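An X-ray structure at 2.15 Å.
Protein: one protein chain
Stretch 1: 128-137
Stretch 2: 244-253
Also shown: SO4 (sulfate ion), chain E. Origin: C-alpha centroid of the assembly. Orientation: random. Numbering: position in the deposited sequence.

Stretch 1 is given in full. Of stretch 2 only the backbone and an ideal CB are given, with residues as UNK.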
# COMPACT_ATOMS: atom_id res chain seq x y z
N VAL A 128 10.44 -14.20 -20.72
CA VAL A 128 11.43 -14.54 -19.68
C VAL A 128 12.67 -13.64 -19.81
O VAL A 128 13.41 -13.77 -20.79
CB VAL A 128 11.84 -16.05 -19.73
CG1 VAL A 128 12.78 -16.41 -18.58
CG2 VAL A 128 10.63 -16.99 -19.73
N LYS A 129 12.92 -12.77 -18.81
CA LYS A 129 14.11 -11.91 -18.84
C LYS A 129 15.37 -12.76 -18.64
O LYS A 129 16.32 -12.64 -19.42
CB LYS A 129 14.05 -10.80 -17.77
CG LYS A 129 15.19 -9.79 -17.92
CD LYS A 129 15.26 -8.81 -16.78
CE LYS A 129 16.46 -7.90 -16.91
NZ LYS A 129 16.50 -6.90 -15.81
N ALA A 130 15.38 -13.62 -17.62
CA ALA A 130 16.54 -14.46 -17.35
C ALA A 130 16.12 -15.86 -16.92
O ALA A 130 15.10 -15.98 -16.25
CB ALA A 130 17.42 -13.82 -16.29
N PRO A 131 16.90 -16.92 -17.26
CA PRO A 131 16.53 -18.27 -16.78
C PRO A 131 16.42 -18.28 -15.26
O PRO A 131 17.24 -17.68 -14.56
CB PRO A 131 17.69 -19.15 -17.27
CG PRO A 131 18.29 -18.40 -18.41
CD PRO A 131 18.16 -16.96 -18.04
N GLY A 132 15.35 -18.90 -14.76
CA GLY A 132 15.05 -18.96 -13.33
C GLY A 132 13.86 -18.12 -12.94
O GLY A 132 13.30 -18.32 -11.86
N ASP A 133 13.47 -17.17 -13.80
CA ASP A 133 12.29 -16.33 -13.56
C ASP A 133 11.04 -17.17 -13.76
O ASP A 133 11.01 -18.01 -14.66
CB ASP A 133 12.25 -15.14 -14.54
CG ASP A 133 13.26 -14.03 -14.30
OD1 ASP A 133 13.97 -14.07 -13.27
OD2 ASP A 133 13.33 -13.13 -15.13
N ALA A 134 10.02 -16.93 -12.94
CA ALA A 134 8.74 -17.62 -13.05
C ALA A 134 8.06 -17.19 -14.35
O ALA A 134 8.25 -16.04 -14.79
CB ALA A 134 7.85 -17.25 -11.87
N ARG A 135 7.28 -18.09 -14.97
CA ARG A 135 6.55 -17.75 -16.19
C ARG A 135 5.43 -16.77 -15.87
O ARG A 135 4.82 -16.84 -14.79
CB ARG A 135 6.00 -19.00 -16.91
CG ARG A 135 4.90 -19.78 -16.16
CD ARG A 135 4.16 -20.77 -17.05
NE ARG A 135 3.39 -20.13 -18.12
CZ ARG A 135 2.14 -19.68 -18.01
NH1 ARG A 135 1.49 -19.80 -16.85
NH2 ARG A 135 1.54 -19.12 -19.04
N TYR A 136 5.18 -15.82 -16.77
CA TYR A 136 4.09 -14.88 -16.58
C TYR A 136 2.81 -15.56 -17.04
O TYR A 136 2.81 -16.24 -18.07
CB TYR A 136 4.31 -13.60 -17.39
CG TYR A 136 5.33 -12.63 -16.83
CD1 TYR A 136 5.03 -11.85 -15.71
CD2 TYR A 136 6.54 -12.41 -17.47
CE1 TYR A 136 5.93 -10.91 -15.22
CE2 TYR A 136 7.45 -11.46 -17.00
CZ TYR A 136 7.15 -10.72 -15.86
OH TYR A 136 8.05 -9.80 -15.39
N SER A 137 1.73 -15.38 -16.28
CA SER A 137 0.43 -15.92 -16.67
C SER A 137 -0.37 -14.81 -17.34
O SER A 137 -1.30 -15.09 -18.11
CB SER A 137 -0.32 -16.49 -15.46
OG SER A 137 -0.69 -15.47 -14.54
N UNK A 244 11.32 -12.77 -5.06
CA UNK A 244 11.60 -14.19 -4.85
C UNK A 244 11.53 -15.00 -6.15
O UNK A 244 12.50 -15.67 -6.52
CB UNK A 244 10.62 -14.77 -3.83
N UNK A 245 10.37 -14.95 -6.84
CA UNK A 245 10.12 -15.78 -8.00
C UNK A 245 10.57 -15.19 -9.34
O UNK A 245 10.59 -15.92 -10.33
CB UNK A 245 8.62 -16.08 -8.07
N UNK A 246 10.99 -13.92 -9.39
CA UNK A 246 11.56 -13.36 -10.62
C UNK A 246 12.93 -12.85 -10.19
O UNK A 246 13.08 -11.64 -9.98
CB UNK A 246 10.69 -12.26 -11.24
N UNK A 247 13.93 -13.75 -9.96
CA UNK A 247 15.25 -13.28 -9.46
C UNK A 247 15.93 -12.19 -10.27
O UNK A 247 16.75 -11.46 -9.70
CB UNK A 247 16.21 -14.47 -9.39
N UNK A 248 15.61 -12.05 -11.57
CA UNK A 248 16.20 -11.00 -12.41
C UNK A 248 15.89 -9.60 -11.85
O UNK A 248 16.70 -8.69 -11.99
CB UNK A 248 15.68 -11.12 -13.84
N UNK A 249 14.73 -9.44 -11.18
CA UNK A 249 14.30 -8.17 -10.58
C UNK A 249 15.22 -7.75 -9.43
O UNK A 249 15.43 -6.55 -9.25
CB UNK A 249 12.86 -8.29 -10.08
N UNK A 250 15.77 -8.72 -8.68
CA UNK A 250 16.66 -8.46 -7.53
C UNK A 250 17.91 -7.65 -7.91
O UNK A 250 18.36 -6.83 -7.11
CB UNK A 250 17.09 -9.79 -6.90
N UNK A 251 18.46 -7.89 -9.12
CA UNK A 251 19.67 -7.21 -9.62
C UNK A 251 19.45 -5.74 -9.95
O UNK A 251 20.42 -4.99 -10.01
CB UNK A 251 20.19 -7.93 -10.87
N UNK A 252 18.20 -5.34 -10.21
CA UNK A 252 17.93 -3.96 -10.63
C UNK A 252 17.18 -3.14 -9.55
O UNK A 252 16.84 -1.99 -9.81
CB UNK A 252 17.11 -3.97 -11.92
N UNK A 253 16.94 -3.72 -8.36
CA UNK A 253 16.27 -2.98 -7.27
C UNK A 253 17.28 -2.65 -6.19
O UNK A 253 17.79 -3.57 -5.53
CB UNK A 253 15.11 -3.79 -6.68
S SO4 E . 17.81 -17.53 -3.08
O1 SO4 E . 18.68 -16.72 -3.93
O2 SO4 E . 18.10 -18.95 -3.31
O3 SO4 E . 18.05 -17.20 -1.69
O4 SO4 E . 16.42 -17.26 -3.42

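Position 244 lies in the last part of a helix, and nothing of stretch 1 comes within 5.5 Å of its ideal CB. The contact sets no rule here, and any good helix former would fit. The residue is Lys244, extended.

At 245 the backbone does the work. Its carbonyl O accepts a hydrogen bond from Ala134 N at 2.9 Å, a bond open to any residue type. The ideal CB points sideways, 4.0 Å from Ala134 CB, so a side chain whose first carbon is apolar and whose remainder turns away would suit. Tyr245 does this: its CB packs 4.1 Å from Ala134 CB, while the ring leads away from stretch 1 and the Tyr245 OH accepts from Lys244 NZ at 3.0 Å. A water donates to both Tyr245 O, at 2.7 Å, and Gly132 O, at 3.0 Å, tying the two carbonyls together.

Position 246 leaves helical angles at phi/psi -124/75, and its CA lies close to that of Asp133. The CB points sideways, but stretch 1 offers the Ala134 methyl and a face of the Tyr136 ring within reach of a long side chain. A large flat one, most readily an aromatic, could use both. Trp246, at chi1 -82° (m), covers more area against stretch 1 than its neighbours do. Ala134 CB sits over the face of its six-membered ring, 3.7 Å from the centroid, a CH-pi contact. The Tyr136 ring meets the five-membered ring obliquely, with Trp246 NE1 over one face of the tyrosine, 3.3 Å from Tyr136 CZ. Although Trp246 NE1 is 3.0 Å from Ala134 O, the angle is too poor for a hydrogen bond.

At 247, the nitrogen lies 3.3 Å from Asp133 OD1. That carboxylate could tempt a donor, yet a phi of -54° admits proline, and small residues would also suit. Pro247 has no hydrogen to share; its ring instead packs with CD 3.4 Å from Asp133 OD1 and 3.6 Å from Gly132 O.

Position 248 is the most tightly specified. Its CB points toward stretch 1, only 3.4 Å from Asp133 OD2, 3.8 Å from Lys129 CD and 4.0 Å from Ala130 CB. The space favours a small residue, and the carboxylate favours a donor: serine, perhaps threonine or cysteine. Ser248, chi1 62° (p), donates from OG to Asp133 OD2 at 2.7 Å, while its N donates to Asp133 OD1 at 3.1 Å, so one carboxylate grips both backbone and side chain. A water links Ser248 O to Lys129 NZ.

Positions 249, 250 and 251 have helical angles and no ideal CB near stretch 1, so many residues would serve. Thr249 turns OG1 back to Trp246 O at 2.7 Å. Arg250 donates from NH2 to Lys244 O at 2.9 Å and from NH1 to sulfate O1 at 2.8 Å. Lys251 is exposed.

At 252 the CB points toward stretch 1, 4.9 Å from Lys129 NZ; a modest apolar or an acidic residue could suit. Val252 brings CG1 to 4.0 Å from that NZ. Position 253 is out of reach, so the contact sets no rule; its extended angles suit beta-branched residues among others, and it is Val253.

Stretch 2, residues 244-253: KYWPSTRKVV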
# COMPACT_ATOMS: atom_id res chain seq x y z
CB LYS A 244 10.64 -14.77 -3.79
CG LYS A 244 10.76 -16.29 -3.62
CD LYS A 244 10.09 -16.78 -2.34
CE LYS A 244 10.42 -18.23 -2.09
NZ LYS A 244 9.47 -18.84 -1.13
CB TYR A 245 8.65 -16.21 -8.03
CG TYR A 245 8.32 -17.06 -6.82
CD1 TYR A 245 8.84 -18.35 -6.69
CD2 TYR A 245 7.59 -16.54 -5.76
CE1 TYR A 245 8.57 -19.12 -5.56
CE2 TYR A 245 7.32 -17.30 -4.62
CZ TYR A 245 7.81 -18.59 -4.53
OH TYR A 245 7.55 -19.35 -3.41
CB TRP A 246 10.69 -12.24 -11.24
CG TRP A 246 9.53 -12.71 -12.07
CD1 TRP A 246 9.44 -12.69 -13.43
CD2 TRP A 246 8.27 -13.20 -11.59
NE1 TRP A 246 8.21 -13.16 -13.83
CE2 TRP A 246 7.47 -13.48 -12.72
CE3 TRP A 246 7.75 -13.46 -10.31
CZ2 TRP A 246 6.17 -13.99 -12.61
CZ3 TRP A 246 6.46 -13.98 -10.21
CH2 TRP A 246 5.69 -14.24 -11.34
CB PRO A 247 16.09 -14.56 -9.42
CG PRO A 247 15.11 -15.66 -9.33
CD PRO A 247 13.93 -15.22 -10.12
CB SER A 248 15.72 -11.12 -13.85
OG SER A 248 14.31 -10.94 -13.92
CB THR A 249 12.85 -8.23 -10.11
OG1 THR A 249 12.73 -9.15 -9.02
CG2 THR A 249 11.87 -8.56 -11.24
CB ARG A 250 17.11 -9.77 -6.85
CG ARG A 250 16.01 -10.75 -6.48
CD ARG A 250 16.63 -12.01 -5.90
NE ARG A 250 15.71 -13.14 -5.85
CZ ARG A 250 16.04 -14.37 -5.46
NH1 ARG A 250 17.28 -14.63 -5.07
NH2 ARG A 250 15.13 -15.34 -5.44
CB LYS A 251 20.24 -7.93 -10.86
CG LYS A 251 20.72 -9.36 -10.59
CD LYS A 251 21.25 -10.03 -11.85
CE LYS A 251 21.82 -11.39 -11.55
NZ LYS A 251 22.45 -12.01 -12.75
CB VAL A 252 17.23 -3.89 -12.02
CG1 VAL A 252 18.12 -4.51 -13.10
CG2 VAL A 252 15.86 -4.54 -12.01
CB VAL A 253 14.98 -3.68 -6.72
CG1 VAL A 253 14.40 -2.91 -5.53
CG2 VAL A 253 13.93 -3.82 -7.82
O HOH W 1 18.26 -8.34 -14.12
O HOH W 2 10.96 -18.58 -10.06
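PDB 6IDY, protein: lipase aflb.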